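Local coordinates for protein peptide chain release factor subunit 1 (Methanosarcina mazei, PDB 3IR9) that probably directs termination of nascent peptide synthesis at the stop codons UAA, UAG and UGA, and is represented here by its C-terminal domain, at residues A[65-70]-A[155-160]; A[69-74]-A[139-144]. All coordinates share one frame; numbering follows the deposited sequence.

Interaction 1. Residues A[65-70]-A[155-160]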
ATOM      1  N   VAL A  65      -3.587  -3.962  27.462  1.00129.99           N
ATOM      2  CA  VAL A  65      -3.115  -3.765  26.090  1.00 39.18           C
ATOM      3  C   VAL A  65      -3.707  -4.803  25.129  1.00 44.75           C
ATOM      4  O   VAL A  65      -3.636  -6.006  25.385  1.00 71.24           O
ATOM      5  CB  VAL A  65      -1.577  -3.861  25.995  1.00 93.01           C
ATOM      6  CG1 VAL A  65      -1.126  -3.638  24.564  1.00 44.15           C
ATOM      7  CG2 VAL A  65      -0.909  -2.864  26.927  1.00 66.62           C
ATOM      8  N   LEU A  66      -4.281  -4.333  24.022  1.00 59.07           N
ATOM      9  CA  LEU A  66      -4.884  -5.217  23.023  1.00 46.34           C
ATOM     10  C   LEU A  66      -4.044  -5.303  21.751  1.00 50.85           C
ATOM     11  O   LEU A  66      -3.656  -4.281  21.188  1.00 69.35           O
ATOM     12  CB  LEU A  66      -6.297  -4.742  22.679  1.00 52.04           C
ATOM     13  CG  LEU A  66      -7.038  -5.462  21.552  1.00 48.06           C
ATOM     14  CD1 LEU A  66      -7.287  -6.938  21.885  1.00 35.37           C
ATOM     15  CD2 LEU A  66      -8.344  -4.735  21.251  1.00 34.25           C
ATOM     16  N   LEU A  67      -3.769  -6.522  21.296  1.00 51.21           N
ATOM     17  CA  LEU A  67      -2.961  -6.724  20.093  1.00 39.96           C
ATOM     18  C   LEU A  67      -3.734  -7.400  18.953  1.00 33.06           C
ATOM     19  O   LEU A  67      -4.287  -8.487  19.118  1.00 63.13           O
ATOM     20  CB  LEU A  67      -1.682  -7.506  20.420  1.00 59.13           C
ATOM     21  CG  LEU A  67      -0.752  -6.867  21.458  1.00 70.09           C
ATOM     22  CD1 LEU A  67      -1.000  -7.443  22.844  1.00 60.09           C
ATOM     23  CD2 LEU A  67       0.704  -7.057  21.074  1.00 45.51           C
ATOM     24  N   LEU A  68      -3.761  -6.739  17.797  1.00 78.96           N
ATOM     25  CA  LEU A  68      -4.459  -7.229  16.607  1.00 52.61           C
ATOM     26  C   LEU A  68      -3.516  -7.213  15.395  1.00 63.04           C
ATOM     27  O   LEU A  68      -2.832  -6.218  15.154  1.00 81.90           O
ATOM     28  CB  LEU A  68      -5.698  -6.363  16.326  1.00 57.80           C
ATOM     29  CG  LEU A  68      -6.597  -5.970  17.511  1.00 45.63           C
ATOM     30  CD1 LEU A  68      -7.750  -5.078  17.078  1.00 52.11           C
ATOM     31  CD2 LEU A  68      -7.129  -7.203  18.232  1.00149.71           C
ATOM     32  N   SER A  69      -3.462  -8.307  14.639  1.00 64.56           N
ATOM     33  CA  SER A  69      -2.615  -8.347  13.445  1.00 83.20           C
ATOM     34  C   SER A  69      -3.211  -7.489  12.337  1.00 57.53           C
ATOM     35  O   SER A  69      -4.424  -7.302  12.265  1.00 99.74           O
ATOM     36  CB  SER A  69      -2.408  -9.781  12.942  1.00 73.93           C
ATOM     37  OG  SER A  69      -1.402  -9.835  11.942  1.00 63.30           O
ATOM     38  N   GLU A  70      -2.348  -6.971  11.472  1.00121.80           N
ATOM     39  CA  GLU A  70      -2.782  -6.151  10.351  1.00 93.03           C
ATOM     40  C   GLU A  70      -3.379  -7.053   9.267  1.00 45.57           C
ATOM     41  O   GLU A  70      -3.693  -6.599   8.168  1.00 97.69           O
ATOM     42  CB  GLU A  70      -1.587  -5.361   9.809  1.00126.23           C
ATOM     43  CG  GLU A  70      -1.915  -4.095   9.026  1.00149.99           C
ATOM     44  CD  GLU A  70      -0.665  -3.291   8.687  1.00141.49           C
ATOM     45  OE1 GLU A  70       0.019  -2.826   9.623  1.00118.99           O
ATOM     46  OE2 GLU A  70      -0.360  -3.128   7.486  1.00 77.11           O
ATOM     47  N   GLY A 155      -3.788 -13.865  15.685  1.00 62.74           N
ATOM     48  CA  GLY A 155      -3.674 -12.480  15.262  1.00 63.56           C
ATOM     49  C   GLY A 155      -4.412 -11.562  16.204  1.00 53.18           C
ATOM     50  O   GLY A 155      -4.812 -10.461  15.834  1.00 64.27           O
ATOM     51  N   ILE A 156      -4.594 -12.040  17.433  1.00123.42           N
ATOM     52  CA  ILE A 156      -5.295 -11.315  18.484  1.00 53.48           C
ATOM     53  C   ILE A 156      -4.706 -11.716  19.830  1.00 41.58           C
ATOM     54  O   ILE A 156      -4.923 -12.828  20.302  1.00 63.46           O
ATOM     55  CB  ILE A 156      -6.794 -11.674  18.516  1.00 89.76           C
ATOM     56  CG1 ILE A 156      -7.467 -11.358  17.180  1.00 51.84           C
ATOM     57  CG2 ILE A 156      -7.492 -10.960  19.667  1.00 66.92           C
ATOM     58  CD1 ILE A 156      -8.966 -11.602  17.189  1.00 74.38           C
ATOM     59  N   ALA A 157      -3.955 -10.821  20.452  1.00 46.37           N
ATOM     60  CA  ALA A 157      -3.364 -11.120  21.745  1.00 56.49           C
ATOM     61  C   ALA A 157      -3.731 -10.030  22.734  1.00 73.92           C
ATOM     62  O   ALA A 157      -4.458  -9.098  22.397  1.00 55.41           O
ATOM     63  CB  ALA A 157      -1.862 -11.246  21.622  1.00 52.47           C
ATOM     64  N   ALA A 158      -3.229 -10.144  23.956  1.00 85.61           N
ATOM     65  CA  ALA A 158      -3.475  -9.124  24.962  1.00 79.49           C
ATOM     66  C   ALA A 158      -2.637  -9.332  26.216  1.00 61.30           C
ATOM     67  O   ALA A 158      -2.449 -10.458  26.677  1.00 73.32           O
ATOM     68  CB  ALA A 158      -4.964  -9.056  25.315  1.00 40.48           C
ATOM     69  N   ILE A 159      -2.117  -8.230  26.743  1.00 65.39           N
ATOM     70  CA  ILE A 159      -1.550  -8.213  28.077  1.00 54.93           C
ATOM     71  C   ILE A 159      -2.653  -7.740  29.012  1.00 79.18           C
ATOM     72  O   ILE A 159      -3.348  -6.762  28.727  1.00 54.91           O
ATOM     73  CB  ILE A 159      -0.349  -7.264  28.162  1.00 74.54           C
ATOM     74  CG1 ILE A 159       0.738  -7.702  27.177  1.00 53.14           C
ATOM     75  CG2 ILE A 159       0.184  -7.211  29.582  1.00 69.85           C
ATOM     76  CD1 ILE A 159       1.778  -6.633  26.909  1.00 54.84           C
ATOM     77  N   LEU A 160      -2.829  -8.445  30.121  1.00 54.50           N
ATOM     78  CA  LEU A 160      -3.926  -8.151  31.028  1.00 44.23           C
ATOM     79  C   LEU A 160      -3.472  -7.274  32.192  1.00 50.35           C
ATOM     80  O   LEU A 160      -2.281  -7.187  32.493  1.00 54.36           O
ATOM     81  CB  LEU A 160      -4.545  -9.454  31.546  1.00 45.65           C
ATOM     82  CG  LEU A 160      -4.735 -10.549  30.496  1.00 54.66           C
ATOM     83  CD1 LEU A 160      -5.420 -11.774  31.093  1.00 51.30           C
ATOM     84  CD2 LEU A 160      -5.516 -10.009  29.309  1.00 69.73           C
TER

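Interaction 2. Residues A[69-74]-A[139-144]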
ATOM      1  N   SER A  69      -3.462  -8.307  14.639  1.00 64.56           N
ATOM      2  CA  SER A  69      -2.615  -8.347  13.445  1.00 83.20           C
ATOM      3  C   SER A  69      -3.211  -7.489  12.337  1.00 57.53           C
ATOM      4  O   SER A  69      -4.424  -7.302  12.265  1.00 99.74           O
ATOM      5  CB  SER A  69      -2.408  -9.781  12.942  1.00 73.93           C
ATOM      6  OG  SER A  69      -1.402  -9.835  11.942  1.00 63.30           O
ATOM      7  N   GLU A  70      -2.348  -6.971  11.472  1.00121.80           N
ATOM      8  CA  GLU A  70      -2.782  -6.151  10.351  1.00 93.03           C
ATOM      9  C   GLU A  70      -3.379  -7.053   9.267  1.00 45.57           C
ATOM     10  O   GLU A  70      -3.693  -6.599   8.168  1.00 97.69           O
ATOM     11  CB  GLU A  70      -1.587  -5.361   9.809  1.00126.23           C
ATOM     12  CG  GLU A  70      -1.915  -4.095   9.026  1.00149.99           C
ATOM     13  CD  GLU A  70      -0.665  -3.291   8.687  1.00141.49           C
ATOM     14  OE1 GLU A  70       0.019  -2.826   9.623  1.00118.99           O
ATOM     15  OE2 GLU A  70      -0.360  -3.128   7.486  1.00 77.11           O
ATOM     16  N   ASP A  71      -3.546  -8.333   9.594  1.00 54.12           N
ATOM     17  CA  ASP A  71      -4.002  -9.318   8.619  1.00 85.32           C
ATOM     18  C   ASP A  71      -5.335  -9.980   8.945  1.00 62.12           C
ATOM     19  O   ASP A  71      -5.803 -10.840   8.195  1.00 56.68           O
ATOM     20  CB  ASP A  71      -2.938 -10.396   8.451  1.00 34.89           C
ATOM     21  CG  ASP A  71      -1.742  -9.905   7.682  1.00 64.70           C
ATOM     22  OD1 ASP A  71      -1.695  -8.693   7.381  1.00 68.25           O
ATOM     23  OD2 ASP A  71      -0.860 -10.732   7.375  1.00 83.53           O
ATOM     24  N   LEU A  72      -5.934  -9.587  10.063  1.00 62.12           N
ATOM     25  CA  LEU A  72      -7.199 -10.160  10.504  1.00 74.75           C
ATOM     26  C   LEU A  72      -8.278 -10.026   9.446  1.00133.01           C
ATOM     27  O   LEU A  72      -8.818  -8.938   9.229  1.00 85.27           O
ATOM     28  CB  LEU A  72      -7.686  -9.467  11.770  1.00 84.60           C
ATOM     29  CG  LEU A  72      -6.792  -9.547  12.997  1.00 81.96           C
ATOM     30  CD1 LEU A  72      -7.329  -8.601  14.048  1.00 54.35           C
ATOM     31  CD2 LEU A  72      -6.725 -10.974  13.518  1.00 59.15           C
ATOM     32  N   ARG A  73      -8.604 -11.136   8.799  1.00 83.92           N
ATOM     33  CA  ARG A  73      -9.657 -11.137   7.799  1.00113.76           C
ATOM     34  C   ARG A  73     -10.849 -11.949   8.296  1.00 90.33           C
ATOM     35  O   ARG A  73     -10.979 -13.125   7.969  1.00103.31           O
ATOM     36  CB  ARG A  73      -9.123 -11.687   6.473  1.00 93.05           C
ATOM     37  CG  ARG A  73      -7.966 -10.876   5.898  1.00 56.94           C
ATOM     38  CD  ARG A  73      -8.289  -9.381   5.940  1.00102.78           C
ATOM     39  NE  ARG A  73      -7.471  -8.570   5.035  1.00135.41           N
ATOM     40  CZ  ARG A  73      -6.640  -7.602   5.420  1.00 66.16           C
ATOM     41  NH1 ARG A  73      -6.496  -7.305   6.705  1.00 76.43           N
ATOM     42  NH2 ARG A  73      -5.954  -6.922   4.514  1.00 64.11           N
ATOM     43  N   ALA A  74     -11.713 -11.316   9.090  1.00 54.18           N
ATOM     44  CA  ALA A  74     -12.846 -12.018   9.699  1.00 93.13           C
ATOM     45  C   ALA A  74     -13.894 -11.080  10.302  1.00 65.49           C
ATOM     46  O   ALA A  74     -13.553 -10.093  10.953  1.00 68.43           O
ATOM     47  CB  ALA A  74     -12.348 -12.994  10.759  1.00 52.86           C
ATOM     48  N   VAL A 139      -0.508  -4.564  14.535  1.00 54.23           N
ATOM     49  CA  VAL A 139       0.749  -5.223  14.219  1.00 45.48           C
ATOM     50  C   VAL A 139       0.811  -5.690  12.768  1.00 96.90           C
ATOM     51  O   VAL A 139       0.194  -6.690  12.402  1.00109.92           O
ATOM     52  CB  VAL A 139       1.015  -6.416  15.157  1.00 70.67           C
ATOM     53  CG1 VAL A 139       2.272  -7.126  14.741  1.00 62.96           C
ATOM     54  CG2 VAL A 139       1.133  -5.953  16.598  1.00 45.95           C
ATOM     55  N   SER A 140       1.564  -4.961  11.948  1.00151.45           N
ATOM     56  CA  SER A 140       1.744  -5.335  10.554  1.00 95.38           C
ATOM     57  C   SER A 140       2.331  -6.731  10.493  1.00 44.59           C
ATOM     58  O   SER A 140       3.043  -7.160  11.398  1.00 62.70           O
ATOM     59  CB  SER A 140       2.677  -4.361   9.838  1.00 92.33           C
ATOM     60  OG  SER A 140       4.029  -4.717  10.061  1.00 66.38           O
ATOM     61  N   THR A 141       2.018  -7.432   9.414  1.00 50.48           N
ATOM     62  CA  THR A 141       2.488  -8.788   9.210  1.00 34.25           C
ATOM     63  C   THR A 141       3.852  -8.776   8.533  1.00 91.27           C
ATOM     64  O   THR A 141       4.040  -9.385   7.479  1.00157.40           O
ATOM     65  CB  THR A 141       1.516  -9.545   8.312  1.00 62.45           C
ATOM     66  OG1 THR A 141       2.016 -10.864   8.063  1.00138.49           O
ATOM     67  CG2 THR A 141       1.347  -8.799   6.982  1.00 67.74           C
ATOM     68  N   ASP A 142       4.805  -8.073   9.134  1.00 73.38           N
ATOM     69  CA  ASP A 142       6.124  -7.943   8.526  1.00 88.28           C
ATOM     70  C   ASP A 142       7.220  -8.570   9.390  1.00118.49           C
ATOM     71  O   ASP A 142       7.713  -9.656   9.079  1.00 89.18           O
ATOM     72  CB  ASP A 142       6.434  -6.477   8.218  1.00 52.35           C
ATOM     73  CG  ASP A 142       5.389  -5.834   7.312  1.00112.77           C
ATOM     74  OD1 ASP A 142       4.474  -6.544   6.844  1.00102.24           O
ATOM     75  OD2 ASP A 142       5.482  -4.612   7.065  1.00 71.08           O
ATOM     76  N   PHE A 143       7.599  -7.892  10.472  1.00 68.28           N
ATOM     77  CA  PHE A 143       8.606  -8.435  11.383  1.00 56.24           C
ATOM     78  C   PHE A 143       8.112  -9.736  12.002  1.00 52.62           C
ATOM     79  O   PHE A 143       6.908  -9.938  12.155  1.00 94.73           O
ATOM     80  CB  PHE A 143       8.988  -7.422  12.466  1.00 64.41           C
ATOM     81  CG  PHE A 143       7.833  -6.959  13.305  1.00 61.91           C
ATOM     82  CD1 PHE A 143       6.833  -6.169  12.760  1.00118.90           C
ATOM     83  CD2 PHE A 143       7.757  -7.296  14.645  1.00 97.41           C
ATOM     84  CE1 PHE A 143       5.769  -5.738  13.531  1.00 55.11           C
ATOM     85  CE2 PHE A 143       6.699  -6.866  15.423  1.00 62.96           C
ATOM     86  CZ  PHE A 143       5.706  -6.087  14.865  1.00 56.61           C
ATOM     87  N   ASP A 144       9.038 -10.626  12.342  1.00 48.45           N
ATOM     88  CA  ASP A 144       8.650 -11.970  12.745  1.00135.68           C
ATOM     89  C   ASP A 144       7.602 -11.889  13.843  1.00 60.41           C
ATOM     90  O   ASP A 144       6.561 -12.534  13.771  1.00 73.22           O
ATOM     91  CB  ASP A 144       9.863 -12.782  13.212  1.00143.18           C
ATOM     92  CG  ASP A 144       9.658 -14.283  13.057  1.00128.55           C
ATOM     93  OD1 ASP A 144       8.951 -14.692  12.111  1.00111.23           O
ATOM     94  OD2 ASP A 144      10.207 -15.052  13.875  1.00 77.31           O
TER

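Interaction 1. Residues A[65-70]-A[155-160]
The carbonyl oxygen of Leu67 takes the N-H of Ala157 at 2.7 Å (N to O) and also meets the CA-H of Ile156, its CA lying 3.1 Å from that oxygen. Both belong to an antiparallel pairing of strands 66-69 and 156-160, neighbours in the four-stranded mixed sheet of eRF1 domain 3. Leu67 and Ala157 form a hydrogen-bonded pair; the return bond, from Leu67 N to Ala157 O, spans 2.9 Å, with the donor well above the carbonyl plane. Val65 and Ile159 pair in the same way beyond it, and at the other end Ser69 N reaches Gly155 O at 2.8 Å.

Side chains alternate between the two faces. On one, Leu67 lies over the other strand: its CG is anti to the carbonyl carbon (chi1 -59°), and CD1 comes within 3.7 Å of Ala158 CA. The small methyl of Ala157 suits this place beside Leu67, and Phe36 of helix 10-41 covers Ala157 and Ile159. On the other face Leu66 and Ile156 pack against both helices 51-58 and 121-131, and Ala158 against Val54 of the first; branched side chains suit this apolar, helix-covered face, with the small Ala158 beside them. Gly155 has a positive phi (76°), a conformation that glycine adopts readily, and a side chain there would press on Ser69 CB. Leu68 CD2 meets Ile156 CG2 at 4.0 Å.

Interaction 2. Residues A[69-74]-A[139-144]
Ser69 and Val139 lie side by side as a parallel bridge, their CA atoms 4.7 Å apart, where the chain leaves two adjacent strands of the mixed sheet of eRF1 domain 3. The chains stay close through Glu70 and Ser140 and only then separate: Ser69 to Leu72 form a type I beta turn, whereas Thr141 is the centre of an inverse gamma turn. One backbone hydrogen bond joins the two segments, from Glu70 N to Val139 O at 2.7 Å, the donor standing above the carbonyl plane; the CA-H of Ser69 approaches the same oxygen.

Glu70 stretches along Ser140. With CG anti to the backbone N (chi1 -157°), its CB rests 3.4 Å from Ser140 CA and the extended chain brings the carboxylate up beside it, OE1 lying 3.1 Å from Ser140 CB. Glu70 is exposed, and a long acidic chain suits this surface place. The small Ser140 touches both Glu70 and Leu26 of helix 10-41, and its N-H is bonded to Gln29 OE1 of that helix. Asp71 sets its carboxylate across the Thr141 side chain at about a right angle, with OD2 3.0 Å from Thr141 OG1. An alanine in place of Asp71 would probably leave Thr141 without this polar neighbour and open a gap between the two turns. Within 69-74, Arg73 NH1 makes a weak hydrogen bond to Glu70 O at 3.2 Å.

Interactions 1 and 2 lie 11 Å apart, centre to centre, and share Ser69 and Glu70. In the sheet, strand 63-69 runs between 156-160, antiparallel to it, and 135-139, parallel to it; interaction 1 is the former pairing and interaction 2 the loops just past the end of the latter. Along the chain, 65-74 comes first, then 139-144, then helix 144-151, then 155-160. The two contacts meet directly: Leu68 O probably accepts a hydrogen bond from Val139 N, and Leu72 packs on Ile156. A buried strand pairing thus passes into a more open loop contact as the chain leaves for the separate three-stranded sheet, at one end of which Cys81, Cys84, Cys106 and Cys109 bind the zinc ion.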